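Local coordinates for protein meso-diaminopimelate dehydrogenase (Clostridium tetani, PDB 3WGY) that catalyses, in its natural form, the NADP-dependent oxidative deamination of meso-diaminopimelate, and is held here as an engineered variant with the 2-keto acid 4-methyl-2-oxovalerate bound, at residues B[5-10]-B[63-68]; B[86-91]-B[114-119]; B[168-173]-B[238-243]; B[182-187]-B[266-271]; B[201-206]-B[230-235]. The protein carries 6 engineered substitutions. All blocks are in the same frame, centred on the assembly; numbering follows the deposited sequence.

Contact 1. Residues B[5-10]-B[63-68]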
# COMPACT_ATOMS: atom_id res chain seq x y z
N ILE B 5 -16.87 9.68 -17.53
CA ILE B 5 -17.48 8.55 -16.83
C ILE B 5 -18.68 9.13 -16.08
O ILE B 5 -18.54 10.05 -15.28
CB ILE B 5 -16.50 7.91 -15.81
CG1 ILE B 5 -15.33 7.25 -16.55
CG2 ILE B 5 -17.22 6.85 -14.98
CD1 ILE B 5 -14.32 6.56 -15.64
N ARG B 6 -19.87 8.60 -16.36
CA ARG B 6 -21.10 9.10 -15.75
C ARG B 6 -21.37 8.50 -14.37
O ARG B 6 -21.72 7.33 -14.25
CB ARG B 6 -22.29 8.81 -16.67
CG ARG B 6 -22.20 9.51 -18.03
CD ARG B 6 -23.27 9.00 -18.98
NE ARG B 6 -23.13 7.56 -19.18
CZ ARG B 6 -23.89 6.83 -19.98
NH1 ARG B 6 -24.86 7.40 -20.69
NH2 ARG B 6 -23.68 5.52 -20.08
N ILE B 7 -21.22 9.32 -13.34
CA ILE B 7 -21.42 8.83 -11.99
C ILE B 7 -22.80 9.17 -11.43
O ILE B 7 -23.39 10.19 -11.77
CB ILE B 7 -20.34 9.39 -11.03
CG1 ILE B 7 -18.95 8.91 -11.47
CG2 ILE B 7 -20.62 8.93 -9.60
CD1 ILE B 7 -18.78 7.42 -11.50
N GLY B 8 -23.30 8.28 -10.58
CA GLY B 8 -24.59 8.49 -9.95
C GLY B 8 -24.41 8.29 -8.46
O GLY B 8 -23.81 7.31 -8.04
N ILE B 9 -24.93 9.22 -7.67
CA ILE B 9 -24.80 9.13 -6.22
C ILE B 9 -26.14 8.82 -5.55
O ILE B 9 -27.13 9.49 -5.81
CB ILE B 9 -24.27 10.47 -5.61
CG1 ILE B 9 -22.91 10.82 -6.21
CG2 ILE B 9 -24.17 10.35 -4.10
CD1 ILE B 9 -22.35 12.14 -5.73
N VAL B 10 -26.16 7.79 -4.71
CA VAL B 10 -27.38 7.43 -3.98
C VAL B 10 -27.17 7.80 -2.52
O VAL B 10 -26.35 7.18 -1.83
CB VAL B 10 -27.67 5.93 -4.06
CG1 VAL B 10 -28.93 5.63 -3.26
CG2 VAL B 10 -27.84 5.49 -5.50
N VAL B 63 -26.33 6.26 -16.31
CA VAL B 63 -25.38 6.09 -15.22
C VAL B 63 -24.47 4.89 -15.44
O VAL B 63 -24.94 3.76 -15.56
CB VAL B 63 -26.10 5.91 -13.87
CG1 VAL B 63 -25.08 5.64 -12.76
CG2 VAL B 63 -26.91 7.15 -13.54
N ASP B 64 -23.16 5.14 -15.50
CA ASP B 64 -22.19 4.06 -15.69
C ASP B 64 -21.88 3.41 -14.35
O ASP B 64 -21.77 2.19 -14.24
CB ASP B 64 -20.90 4.59 -16.30
CG ASP B 64 -21.05 4.95 -17.76
OD1 ASP B 64 -21.49 4.07 -18.55
OD2 ASP B 64 -20.72 6.09 -18.13
N VAL B 65 -21.74 4.24 -13.32
CA VAL B 65 -21.44 3.73 -11.99
C VAL B 65 -22.25 4.48 -10.94
O VAL B 65 -22.30 5.70 -10.94
CB VAL B 65 -19.94 3.85 -11.66
CG1 VAL B 65 -19.67 3.30 -10.27
CG2 VAL B 65 -19.12 3.10 -12.70
N MET B 66 -22.87 3.73 -10.05
CA MET B 66 -23.67 4.30 -8.98
C MET B 66 -22.91 4.12 -7.67
O MET B 66 -22.59 3.00 -7.28
CB MET B 66 -25.02 3.58 -8.90
CG MET B 66 -26.10 4.31 -8.12
SD MET B 66 -26.78 5.74 -9.00
CE MET B 66 -27.82 4.95 -10.16
N ILE B 67 -22.59 5.22 -7.00
CA ILE B 67 -21.88 5.11 -5.74
C ILE B 67 -22.93 5.15 -4.62
O ILE B 67 -23.66 6.12 -4.46
CB ILE B 67 -20.87 6.27 -5.57
CG1 ILE B 67 -19.92 6.28 -6.77
CG2 ILE B 67 -20.08 6.09 -4.27
CD1 ILE B 67 -18.79 7.27 -6.67
N LEU B 68 -22.99 4.06 -3.84
CA LEU B 68 -23.95 3.94 -2.75
C LEU B 68 -23.47 4.62 -1.47
O LEU B 68 -22.54 4.14 -0.81
CB LEU B 68 -24.24 2.47 -2.49
CG LEU B 68 -24.53 1.69 -3.78
CD1 LEU B 68 -25.10 0.32 -3.45
CD2 LEU B 68 -25.50 2.47 -4.65

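Contact 2. Residues B[86-91]-B[114-119]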
# COMPACT_ATOMS: atom_id res chain seq x y z
N GLN B 86 -29.77 -2.93 -11.52
CA GLN B 86 -29.96 -1.92 -12.54
C GLN B 86 -28.71 -1.16 -12.92
O GLN B 86 -28.64 -0.58 -14.01
CB GLN B 86 -31.03 -0.93 -12.06
CG GLN B 86 -32.34 -1.59 -11.68
CD GLN B 86 -33.29 -0.64 -10.97
OE1 GLN B 86 -33.00 -0.15 -9.87
NE2 GLN B 86 -34.43 -0.37 -11.59
N PHE B 87 -27.71 -1.14 -12.04
CA PHE B 87 -26.48 -0.42 -12.33
C PHE B 87 -25.27 -1.16 -11.79
O PHE B 87 -25.40 -2.10 -11.00
CB PHE B 87 -26.47 0.98 -11.70
CG PHE B 87 -27.69 1.81 -12.01
CD1 PHE B 87 -28.89 1.57 -11.35
CD2 PHE B 87 -27.63 2.83 -12.94
CE1 PHE B 87 -30.02 2.34 -11.63
CE2 PHE B 87 -28.76 3.61 -13.23
CZ PHE B 87 -29.95 3.36 -12.56
N ASN B 88 -24.09 -0.75 -12.23
CA ASN B 88 -22.86 -1.32 -11.71
C ASN B 88 -22.74 -0.51 -10.43
O ASN B 88 -22.97 0.69 -10.45
CB ASN B 88 -21.67 -1.02 -12.62
CG ASN B 88 -21.81 -1.67 -13.98
OD1 ASN B 88 -22.04 -2.87 -14.08
ND2 ASN B 88 -21.65 -0.87 -15.03
N THR B 89 -22.41 -1.14 -9.31
CA THR B 89 -22.36 -0.38 -8.08
C THR B 89 -21.04 -0.39 -7.33
O THR B 89 -20.19 -1.25 -7.54
CB THR B 89 -23.42 -0.87 -7.10
OG1 THR B 89 -23.14 -2.22 -6.74
CG2 THR B 89 -24.80 -0.78 -7.75
N VAL B 90 -20.90 0.59 -6.44
CA VAL B 90 -19.73 0.74 -5.59
C VAL B 90 -20.27 1.10 -4.21
O VAL B 90 -21.04 2.06 -4.08
CB VAL B 90 -18.81 1.89 -6.08
CG1 VAL B 90 -17.79 2.24 -5.00
CG2 VAL B 90 -18.08 1.48 -7.35
N ASP B 91 -19.91 0.33 -3.20
CA ASP B 91 -20.36 0.63 -1.84
C ASP B 91 -19.23 0.47 -0.83
O ASP B 91 -18.16 -0.06 -1.14
CB ASP B 91 -21.55 -0.25 -1.44
CG ASP B 91 -21.16 -1.70 -1.21
OD1 ASP B 91 -20.18 -1.95 -0.47
OD2 ASP B 91 -21.85 -2.60 -1.75
N GLY B 114 -26.03 -8.86 -15.26
CA GLY B 114 -24.97 -8.54 -16.20
C GLY B 114 -24.23 -7.27 -15.82
O GLY B 114 -23.76 -6.53 -16.68
N ASN B 115 -24.12 -7.03 -14.52
CA ASN B 115 -23.43 -5.84 -14.00
C ASN B 115 -22.33 -6.26 -13.05
O ASN B 115 -22.19 -7.43 -12.71
CB ASN B 115 -24.42 -4.95 -13.25
CG ASN B 115 -25.46 -4.33 -14.15
OD1 ASN B 115 -26.59 -4.07 -13.73
ND2 ASN B 115 -25.08 -4.08 -15.40
N ILE B 116 -21.54 -5.29 -12.60
CA ILE B 116 -20.46 -5.58 -11.66
C ILE B 116 -20.66 -4.71 -10.44
O ILE B 116 -21.05 -3.55 -10.55
CB ILE B 116 -19.07 -5.30 -12.29
CG1 ILE B 116 -17.99 -5.37 -11.21
CG2 ILE B 116 -19.06 -3.94 -12.97
CD1 ILE B 116 -16.58 -5.28 -11.75
N SER B 117 -20.42 -5.28 -9.26
CA SER B 117 -20.59 -4.54 -8.01
C SER B 117 -19.37 -4.63 -7.11
O SER B 117 -18.91 -5.72 -6.78
CB SER B 117 -21.80 -5.07 -7.24
OG SER B 117 -23.00 -4.78 -7.92
N LEU B 118 -18.85 -3.47 -6.72
CA LEU B 118 -17.70 -3.43 -5.82
C LEU B 118 -18.22 -3.22 -4.40
O LEU B 118 -18.88 -2.23 -4.12
CB LEU B 118 -16.76 -2.28 -6.20
CG LEU B 118 -15.69 -1.97 -5.16
CD1 LEU B 118 -14.84 -3.22 -4.93
CD2 LEU B 118 -14.82 -0.80 -5.63
N ILE B 119 -17.93 -4.16 -3.52
CA ILE B 119 -18.38 -4.04 -2.14
C ILE B 119 -17.22 -3.80 -1.18
O ILE B 119 -16.07 -4.13 -1.47
CB ILE B 119 -19.11 -5.31 -1.66
CG1 ILE B 119 -18.09 -6.42 -1.41
CG2 ILE B 119 -20.13 -5.77 -2.70
CD1 ILE B 119 -18.61 -7.55 -0.57
O HOH W 1 -21.56 -4.31 -16.32
O HOH W 2 -21.80 -2.20 -4.31

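Contact 3. Residues B[168-173]-B[238-243]. Engineered in segment 168-173: Ile-173 (natural residue Thr).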
# COMPACT_ATOMS: atom_id res chain seq x y z
N ASN B 168 -23.88 16.27 27.85
CA ASN B 168 -23.48 15.95 26.51
C ASN B 168 -22.02 15.48 26.57
O ASN B 168 -21.36 15.64 27.59
CB ASN B 168 -23.63 17.20 25.62
CG ASN B 168 -23.60 16.87 24.15
OD1 ASN B 168 -23.60 15.70 23.77
ND2 ASN B 168 -23.58 17.90 23.31
N GLY B 169 -21.53 14.90 25.48
CA GLY B 169 -20.16 14.43 25.47
C GLY B 169 -19.75 13.72 24.20
O GLY B 169 -20.55 13.49 23.30
N ILE B 170 -18.48 13.36 24.13
CA ILE B 170 -17.93 12.67 22.97
C ILE B 170 -16.81 11.73 23.42
O ILE B 170 -16.11 12.01 24.40
CB ILE B 170 -17.36 13.70 21.95
CG1 ILE B 170 -16.96 12.99 20.65
CG2 ILE B 170 -16.15 14.40 22.55
CD1 ILE B 170 -16.67 13.95 19.49
N GLN B 171 -16.65 10.62 22.72
CA GLN B 171 -15.61 9.64 23.02
C GLN B 171 -14.66 9.50 21.84
O GLN B 171 -15.05 9.73 20.69
CB GLN B 171 -16.24 8.26 23.32
CG GLN B 171 -15.23 7.11 23.48
CD GLN B 171 -14.93 6.36 22.18
OE1 GLN B 171 -15.05 6.91 21.08
NE2 GLN B 171 -14.50 5.10 22.30
N TYR B 172 -13.42 9.13 22.13
CA TYR B 172 -12.40 8.90 21.11
C TYR B 172 -11.64 7.62 21.46
O TYR B 172 -11.34 7.38 22.63
CB TYR B 172 -11.35 10.02 21.09
CG TYR B 172 -11.84 11.37 20.64
CD1 TYR B 172 -12.06 11.65 19.29
CD2 TYR B 172 -12.08 12.38 21.57
CE1 TYR B 172 -12.50 12.90 18.88
CE2 TYR B 172 -12.52 13.63 21.18
CZ TYR B 172 -12.72 13.89 19.83
OH TYR B 172 -13.14 15.13 19.44
N ILE B 173 -11.36 6.81 20.45
CA ILE B 173 -10.57 5.60 20.66
C ILE B 173 -9.22 6.08 20.12
O ILE B 173 -9.17 6.71 19.07
CB ILE B 173 -11.06 4.39 19.82
CG1 ILE B 173 -12.45 3.95 20.30
CG2 ILE B 173 -10.08 3.24 19.98
CD1 ILE B 173 -13.00 2.70 19.60
N GLU B 238 -19.68 24.90 25.02
CA GLU B 238 -18.98 25.70 24.02
C GLU B 238 -17.73 24.99 23.48
O GLU B 238 -17.55 24.88 22.26
CB GLU B 238 -18.57 27.06 24.60
CG GLU B 238 -17.57 27.82 23.73
CD GLU B 238 -17.14 29.16 24.31
OE1 GLU B 238 -16.66 29.21 25.46
OE2 GLU B 238 -17.28 30.18 23.61
N GLU B 239 -16.88 24.52 24.38
CA GLU B 239 -15.65 23.84 24.00
C GLU B 239 -15.96 22.56 23.23
O GLU B 239 -15.21 22.17 22.35
CB GLU B 239 -14.81 23.49 25.22
CG GLU B 239 -14.64 24.63 26.20
CD GLU B 239 -13.83 24.20 27.41
OE1 GLU B 239 -12.59 24.26 27.35
OE2 GLU B 239 -14.46 23.77 28.41
N LEU B 240 -17.06 21.91 23.59
CA LEU B 240 -17.45 20.69 22.89
C LEU B 240 -17.77 21.02 21.43
O LEU B 240 -17.25 20.40 20.50
CB LEU B 240 -18.67 20.05 23.57
CG LEU B 240 -19.01 18.65 23.06
CD1 LEU B 240 -17.81 17.75 23.24
CD2 LEU B 240 -20.21 18.09 23.82
N LYS B 241 -18.62 22.02 21.22
CA LYS B 241 -19.00 22.44 19.87
C LYS B 241 -17.77 22.94 19.10
O LYS B 241 -17.59 22.62 17.93
CB LYS B 241 -20.05 23.56 19.95
CG LYS B 241 -20.42 24.21 18.62
CD LYS B 241 -21.41 23.39 17.79
CE LYS B 241 -22.84 23.92 17.92
NZ LYS B 241 -23.41 23.80 19.29
N LEU B 242 -16.92 23.70 19.78
CA LEU B 242 -15.72 24.26 19.17
C LEU B 242 -14.58 23.30 18.84
O LEU B 242 -13.99 23.37 17.77
CB LEU B 242 -15.14 25.36 20.05
CG LEU B 242 -15.77 26.75 20.03
CD1 LEU B 242 -15.08 27.62 21.09
CD2 LEU B 242 -15.61 27.37 18.65
N ASN B 243 -14.28 22.39 19.76
CA ASN B 243 -13.14 21.51 19.54
C ASN B 243 -13.40 20.02 19.34
O ASN B 243 -12.46 19.23 19.28
CB ASN B 243 -12.16 21.71 20.69
CG ASN B 243 -11.79 23.18 20.89
OD1 ASN B 243 -11.45 23.88 19.94
ND2 ASN B 243 -11.85 23.64 22.14

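Contact 4. Residues B[182-187]-B[266-271]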
# COMPACT_ATOMS: atom_id res chain seq x y z
N LYS B 182 6.22 -0.63 19.96
CA LYS B 182 6.59 -2.04 20.06
C LYS B 182 6.27 -2.77 18.76
O LYS B 182 7.06 -3.60 18.31
CB LYS B 182 5.88 -2.71 21.24
CG LYS B 182 6.29 -2.15 22.61
CD LYS B 182 7.82 -2.05 22.76
CE LYS B 182 8.36 -0.77 22.10
NZ LYS B 182 9.84 -0.73 22.02
N ALA B 183 5.14 -2.46 18.15
CA ALA B 183 4.78 -3.09 16.89
C ALA B 183 5.84 -2.70 15.87
O ALA B 183 6.42 -3.56 15.20
CB ALA B 183 3.41 -2.62 16.43
N ARG B 184 6.11 -1.40 15.76
CA ARG B 184 7.09 -0.88 14.82
C ARG B 184 8.50 -1.40 15.08
O ARG B 184 9.33 -1.43 14.17
CB ARG B 184 7.10 0.64 14.85
CG ARG B 184 5.92 1.27 14.18
CD ARG B 184 5.78 2.70 14.63
NE ARG B 184 4.75 3.40 13.87
CZ ARG B 184 4.18 4.52 14.26
NH1 ARG B 184 4.54 5.08 15.41
NH2 ARG B 184 3.27 5.11 13.49
N SER B 185 8.78 -1.78 16.32
CA SER B 185 10.09 -2.32 16.61
C SER B 185 10.04 -3.70 15.99
O SER B 185 8.97 -4.15 15.57
CB SER B 185 10.32 -2.42 18.13
OG SER B 185 9.51 -3.43 18.70
N GLY B 186 11.16 -4.40 15.91
CA GLY B 186 11.10 -5.72 15.31
C GLY B 186 10.60 -6.84 16.21
O GLY B 186 10.30 -7.94 15.73
N GLU B 187 10.51 -6.57 17.51
CA GLU B 187 10.08 -7.59 18.46
C GLU B 187 8.64 -8.05 18.27
O GLU B 187 7.70 -7.26 18.34
CB GLU B 187 10.29 -7.11 19.90
CG GLU B 187 9.25 -6.13 20.39
CD GLU B 187 9.49 -5.70 21.82
OE1 GLU B 187 10.45 -4.92 22.05
OE2 GLU B 187 8.73 -6.13 22.71
N VAL B 266 9.83 -4.76 8.89
CA VAL B 266 8.56 -4.13 9.23
C VAL B 266 7.98 -3.26 8.12
O VAL B 266 8.67 -2.39 7.57
CB VAL B 266 8.68 -3.26 10.50
CG1 VAL B 266 7.30 -2.73 10.90
CG2 VAL B 266 9.30 -4.07 11.65
N MET B 267 6.71 -3.50 7.82
CA MET B 267 5.95 -2.77 6.83
C MET B 267 4.84 -2.02 7.57
O MET B 267 4.23 -2.55 8.51
CB MET B 267 5.31 -3.72 5.83
CG MET B 267 6.29 -4.62 5.09
SD MET B 267 5.42 -6.02 4.31
CE MET B 267 4.41 -5.17 3.13
N GLU B 268 4.58 -0.80 7.16
CA GLU B 268 3.54 -0.01 7.80
C GLU B 268 2.78 0.85 6.81
O GLU B 268 3.36 1.39 5.87
CB GLU B 268 4.16 0.88 8.90
CG GLU B 268 3.17 1.86 9.52
CD GLU B 268 3.73 2.66 10.70
OE1 GLU B 268 3.06 3.63 11.11
OE2 GLU B 268 4.82 2.34 11.22
N PHE B 269 1.47 0.94 7.00
CA PHE B 269 0.62 1.79 6.19
C PHE B 269 -0.22 2.52 7.22
O PHE B 269 -0.71 1.91 8.17
CB PHE B 269 -0.31 0.97 5.28
CG PHE B 269 -1.24 1.82 4.45
CD1 PHE B 269 -0.80 2.44 3.28
CD2 PHE B 269 -2.55 2.02 4.86
CE1 PHE B 269 -1.66 3.25 2.53
CE2 PHE B 269 -3.42 2.83 4.11
CZ PHE B 269 -2.97 3.44 2.94
N ASN B 270 -0.37 3.83 7.07
CA ASN B 270 -1.18 4.56 8.02
C ASN B 270 -1.84 5.76 7.36
O ASN B 270 -1.39 6.22 6.31
CB ASN B 270 -0.36 4.99 9.26
CG ASN B 270 0.68 6.03 8.94
OD1 ASN B 270 0.37 7.08 8.40
ND2 ASN B 270 1.93 5.75 9.29
N LEU B 271 -2.92 6.22 7.96
CA LEU B 271 -3.67 7.35 7.44
C LEU B 271 -3.90 8.39 8.54
O LEU B 271 -4.14 8.05 9.70
CB LEU B 271 -5.04 6.87 6.92
CG LEU B 271 -5.08 5.85 5.78
CD1 LEU B 271 -6.48 5.25 5.68
CD2 LEU B 271 -4.69 6.52 4.46

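Contact 5. Residues B[201-206]-B[230-235]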
# COMPACT_ATOMS: atom_id res chain seq x y z
N CYS B 201 -12.68 10.59 26.89
CA CYS B 201 -13.99 11.20 26.80
C CYS B 201 -13.92 12.65 27.23
O CYS B 201 -13.12 13.03 28.08
CB CYS B 201 -14.98 10.46 27.71
SG CYS B 201 -15.26 8.72 27.31
N TYR B 202 -14.77 13.46 26.61
CA TYR B 202 -14.86 14.87 26.95
C TYR B 202 -16.33 15.04 27.27
O TYR B 202 -17.19 14.92 26.39
CB TYR B 202 -14.43 15.74 25.77
CG TYR B 202 -12.96 15.61 25.45
CD1 TYR B 202 -12.48 14.53 24.70
CD2 TYR B 202 -12.04 16.55 25.93
CE1 TYR B 202 -11.12 14.39 24.43
CE2 TYR B 202 -10.68 16.41 25.68
CZ TYR B 202 -10.23 15.34 24.93
OH TYR B 202 -8.88 15.21 24.69
N VAL B 203 -16.62 15.30 28.54
CA VAL B 203 -17.99 15.41 28.99
C VAL B 203 -18.47 16.77 29.48
O VAL B 203 -17.74 17.51 30.13
CB VAL B 203 -18.24 14.38 30.13
CG1 VAL B 203 -19.62 14.58 30.74
CG2 VAL B 203 -18.07 12.97 29.59
N VAL B 204 -19.71 17.08 29.13
CA VAL B 204 -20.36 18.31 29.57
C VAL B 204 -21.30 17.79 30.66
O VAL B 204 -22.29 17.12 30.37
CB VAL B 204 -21.18 18.95 28.45
CG1 VAL B 204 -21.81 20.25 28.95
CG2 VAL B 204 -20.30 19.21 27.23
N PRO B 205 -20.99 18.09 31.93
CA PRO B 205 -21.81 17.65 33.06
C PRO B 205 -23.04 18.51 33.32
O PRO B 205 -23.05 19.70 32.98
CB PRO B 205 -20.83 17.72 34.22
CG PRO B 205 -20.10 19.00 33.90
CD PRO B 205 -19.82 18.86 32.40
N GLU B 206 -24.07 17.90 33.90
CA GLU B 206 -25.29 18.63 34.27
C GLU B 206 -24.85 19.48 35.46
O GLU B 206 -23.89 19.11 36.14
CB GLU B 206 -26.39 17.67 34.74
CG GLU B 206 -26.87 16.65 33.73
CD GLU B 206 -27.71 17.24 32.62
OE1 GLU B 206 -28.19 18.38 32.77
OE2 GLU B 206 -27.91 16.56 31.60
N THR B 230 -9.50 4.34 30.34
CA THR B 230 -10.33 5.46 29.91
C THR B 230 -10.09 6.73 30.72
O THR B 230 -10.04 6.70 31.94
CB THR B 230 -11.82 5.09 30.03
OG1 THR B 230 -12.09 3.93 29.22
CG2 THR B 230 -12.71 6.24 29.58
N THR B 231 -9.94 7.85 30.01
CA THR B 231 -9.72 9.15 30.64
C THR B 231 -10.97 9.99 30.41
O THR B 231 -11.56 9.94 29.33
CB THR B 231 -8.52 9.88 30.03
OG1 THR B 231 -7.34 9.09 30.19
CG2 THR B 231 -8.32 11.24 30.70
N VAL B 232 -11.37 10.75 31.42
CA VAL B 232 -12.55 11.59 31.29
C VAL B 232 -12.19 13.04 31.59
O VAL B 232 -11.71 13.35 32.68
CB VAL B 232 -13.67 11.13 32.24
CG1 VAL B 232 -14.89 12.03 32.09
CG2 VAL B 232 -14.04 9.68 31.94
N HIS B 233 -12.40 13.91 30.61
CA HIS B 233 -12.13 15.33 30.78
C HIS B 233 -13.46 16.06 30.83
O HIS B 233 -14.38 15.75 30.07
CB HIS B 233 -11.31 15.86 29.60
CG HIS B 233 -9.96 15.24 29.46
ND1 HIS B 233 -8.94 15.46 30.37
CD2 HIS B 233 -9.45 14.41 28.52
CE1 HIS B 233 -7.86 14.80 29.99
NE2 HIS B 233 -8.15 14.15 28.87
N PHE B 234 -13.57 17.02 31.74
CA PHE B 234 -14.80 17.79 31.86
C PHE B 234 -14.66 19.15 31.19
O PHE B 234 -13.72 19.90 31.47
CB PHE B 234 -15.19 17.91 33.33
CG PHE B 234 -15.61 16.60 33.95
CD1 PHE B 234 -16.80 15.99 33.55
CD2 PHE B 234 -14.80 15.96 34.87
CE1 PHE B 234 -17.18 14.76 34.07
CE2 PHE B 234 -15.17 14.72 35.40
CZ PHE B 234 -16.36 14.12 35.00
N ILE B 235 -15.58 19.45 30.28
CA ILE B 235 -15.54 20.71 29.56
C ILE B 235 -16.94 21.31 29.46
O ILE B 235 -17.92 20.71 29.89
CB ILE B 235 -14.99 20.50 28.13
CG1 ILE B 235 -15.91 19.58 27.34
CG2 ILE B 235 -13.59 19.90 28.18
CD1 ILE B 235 -15.54 19.46 25.88

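Contact 1. Residues B[5-10]-B[63-68]
Met-66 and Val-63 fill the hollow that Gly-8 leaves on its face of the sheet. The Met-66 chain bends at chi2 (73°), bringing SD within 3.5 Å of Gly-8 C, while Val-63 CG1 comes in beside Gly-8 N; both lie where a side chain would otherwise stand. Farther along that face Val-10 CG2 presses on Met-66 CG at 3.4 Å, a tight carbon pair, with Leu-68 CD2 beside it. On the face of Ile-7 and Ile-9, Ile-7 CD1 rests on Val-65 CB, and Ile-7 CG2 meets the tip of Ile-67, CD1, at 3.8 Å. At the start of the pair Arg-6 grips Asp-64 side-on: NE bonds OD2 at 3.0 Å and NH2 bonds OD1 at 3.0 Å, both reaching the oxygens from above the carboxylate plane, the guanidinium and carboxylate planes 48° apart. Arg-6 N also bonds OD2, so that oxygen has two donors. Gly-8 N to Val-65 O (2.8 Å) and Val-10 N to Ile-67 O continue the parallel pairing. Helices 14-23 and 276-296 touch the Ile-7 face. Strand 5-10 leads into a glycine-rich turn and helix, consistent with the first strand of a dinucleotide-binding Rossmann fold.

Contact 2. Residues B[86-91]-B[114-119]
Thr-89 and Ser-117 sit side by side in a parallel strand pair, the two strands of a beta-alpha-beta crossover through helix 99-113 in the Rossmann-type sheet. Backbone bonds hold the register: Thr-89 N to Ile-116 O, Leu-118 N to Thr-89 O at 2.7 Å, and Asp-91 N to Leu-118 O. One bond comes from a side chain: Asn-88 OD1 accepts Ile-116 N at 2.9 Å, with the donor tilted 19° from the amide carbonyl plane, while Asn-88 ND2 bonds Asp-64 O, just ahead of neighbouring strand 65-68. The amide of Asn-115 is turned 83° from that of Asn-88, and Asn-115 CB lies 3.3 Å from Asn-88 OD1. Among hydroxyls, Thr-89 OG1 and Ser-117 OG lie 2.8 Å apart, and Ser-117 OG also bonds Ser-110 of the crossover helix. Apolar contact is slight: Val-90 CG2 touches Leu-118 CB at 4.1 Å, both on the face packed against helix 276-296. Asp-91 OD1 takes the backbone N-H groups of Phe-93 and Ser-120, and OD2 bonds His-102. A water is held among three groups, receiving from Thr-89 OG1 and donating to Leu-118 O and to Asp-91 OD2, the last at 2.6 Å.

Contact 3. Residues B[168-173]-B[238-243]
Leu-240 reaches from helix 237-243 onto Asn-168 and Ile-170 of strand 166-175. This is plain helix-on-sheet packing in the mixed sheet of the C-terminal domain, the strand and helix segments running 46° to one another with their axes 9.7 Å apart. From Leu-240 CB the chain leaves with CG anti to the backbone N (chi1 -170°), and at CG it splits. The CD1 branch goes to Ile-170, meeting CG2 at 3.8 Å as the two side chains pass at a slant. The CD2 branch lies against the amide of Asn-168, 3.6 Å from CG, and also touches Gly-169 N at 3.8 Å. Val-204 and Ile-235 also touch Leu-240, adding an apolar surround from the neighbouring strand and from the chain leading into the helix.

The Asn-168 amide that receives the methyl is tethered at both ends: OD1 accepts from Arg-161 NE and, weakly, from Gly-169 N, while ND2 donates to Glu-237 OE2 just ahead of the helix segment. At the helix's C-terminal end Tyr-172 approaches more loosely, with OH 4.2 Å from Asn-243 O; that hydroxyl is hydrogen-bonded to His-244 ND1, and the Tyr-172 ring has a cation-pi partner in Lys-150. Closest of all across the contact is Leu-240 CD2 to Asn-168 ND2, at 3.4 Å.

Contact 4. Residues B[182-187]-B[266-271]
The helix carrying Arg-184 ends beside the extended strand of Val-266 and Glu-268, with no backbone hydrogen bond between the two segments and the nearest alpha carbons, those of Arg-184 and Val-266, 6.6 Å apart. Side chains therefore make the join. Arg-184 runs out extended from CG to NE and meets Glu-268, itself straight beyond CG, in a side-on salt bridge. NE donates to OE2 at 2.9 Å, and NH2 donates to the syn lone pair of OE1 at 2.8 Å. Guanidinium and carboxylate are nearly coplanar, 17° apart, so two nitrogens of one group face two oxygens of the other. OE1 has a second donor from along the strand: Asn-270 ND2 bonds it at 3.0 Å from above the carboxylate plane, which would fix the rotation of the acid further. The cluster of a cation and an amide should favour the charged form of Glu-268.

Beside this polar pair Val-266 CG2 packs against the helix end, 3.6 Å from Arg-184 O and 3.9 Å from Ser-185 O. Phe-252 of strand 249-258 touches Arg-184, Glu-268 and Asn-270, while Phe-269 and Leu-271 pack on helix 123-138. Strand 264-273 is the edge of its sheet within one chain, but its residues pair antiparallel with a strand of the second subunit, so helix 177-184 is tied to a sheet that continues across the dimer interface.

Contact 5. Residues B[201-206]-B[230-235]
His-233 CD2 lies over one face of the Tyr-202 ring, 3.7 Å from CE2, and Ile-235 CG2 sits near the plane at that ring's edge. The two rings are oblique, centroids 5.1 Å apart and planes at 33°, and their side chains run alongside each other in the same direction. Phe-234, on the other face of the sheet, has Val-232 CG1 over one face of its ring, 3.8 Å above the plane and toward the rim, with Val-203 O at its edge. These strands form the parallel pair of a beta-alpha-beta unit, strand 197-205, helix 211-219, strand 230-234, at the edge of the mixed sheet of the C-terminal domain.

Beyond the rings, Val-203 CB meets Phe-234 CD1 at 4.0 Å, and Val-203 CG2 approaches Val-232 CG1 obliquely. Ile-235 has CG1 set between its backbone N and carbonyl carbon (chi1 63°), and CD1 beyond it reaches Tyr-202 CB at 3.9 Å. Helix 211-219 packs on the Phe-234 face through Ile-218, which touches Cys-201 and Val-203, and through Leu-211, which touches Pro-205 and Phe-234. On the Tyr-202 face, Ile-170 and His-244 touch the tyrosine.

Four backbone bonds zip the strands together. Cys-201 N donates to Thr-231 O, His-233 N to Cys-201 O, and Ile-235 N to Val-203 O, and the shortest joins Val-203 N to His-233 O at 2.7 Å.

How the contacts relate
Contacts 1 and 2 are neighbours in the parallel Rossmann-type sheet, their centres 10 Å apart, joined by Leu-68 N to Val-90 O and by Phe-87 packing on Met-66 and Val-63. Contacts 3 and 5 form a second cluster with centres 8 Å apart, sharing the mixed sheet: Ile-170 O lies 3.0 Å from Tyr-202 N, and Leu-240 packs on Val-204. Some 42 Å separates the centres of contacts 1 and 5. Contact 4 stands apart, its nearest atoms about 11 Å from contact 3 and about 15 Å from contact 2, at the dimer-forming sheet. The bound 4-methyl-2-oxovalerate, in the pocket of residues 153-156 (Leu-154 engineered), lies about 10 Å from the Ile-170 side chain and 11 Å from Cys-201's, touching neither.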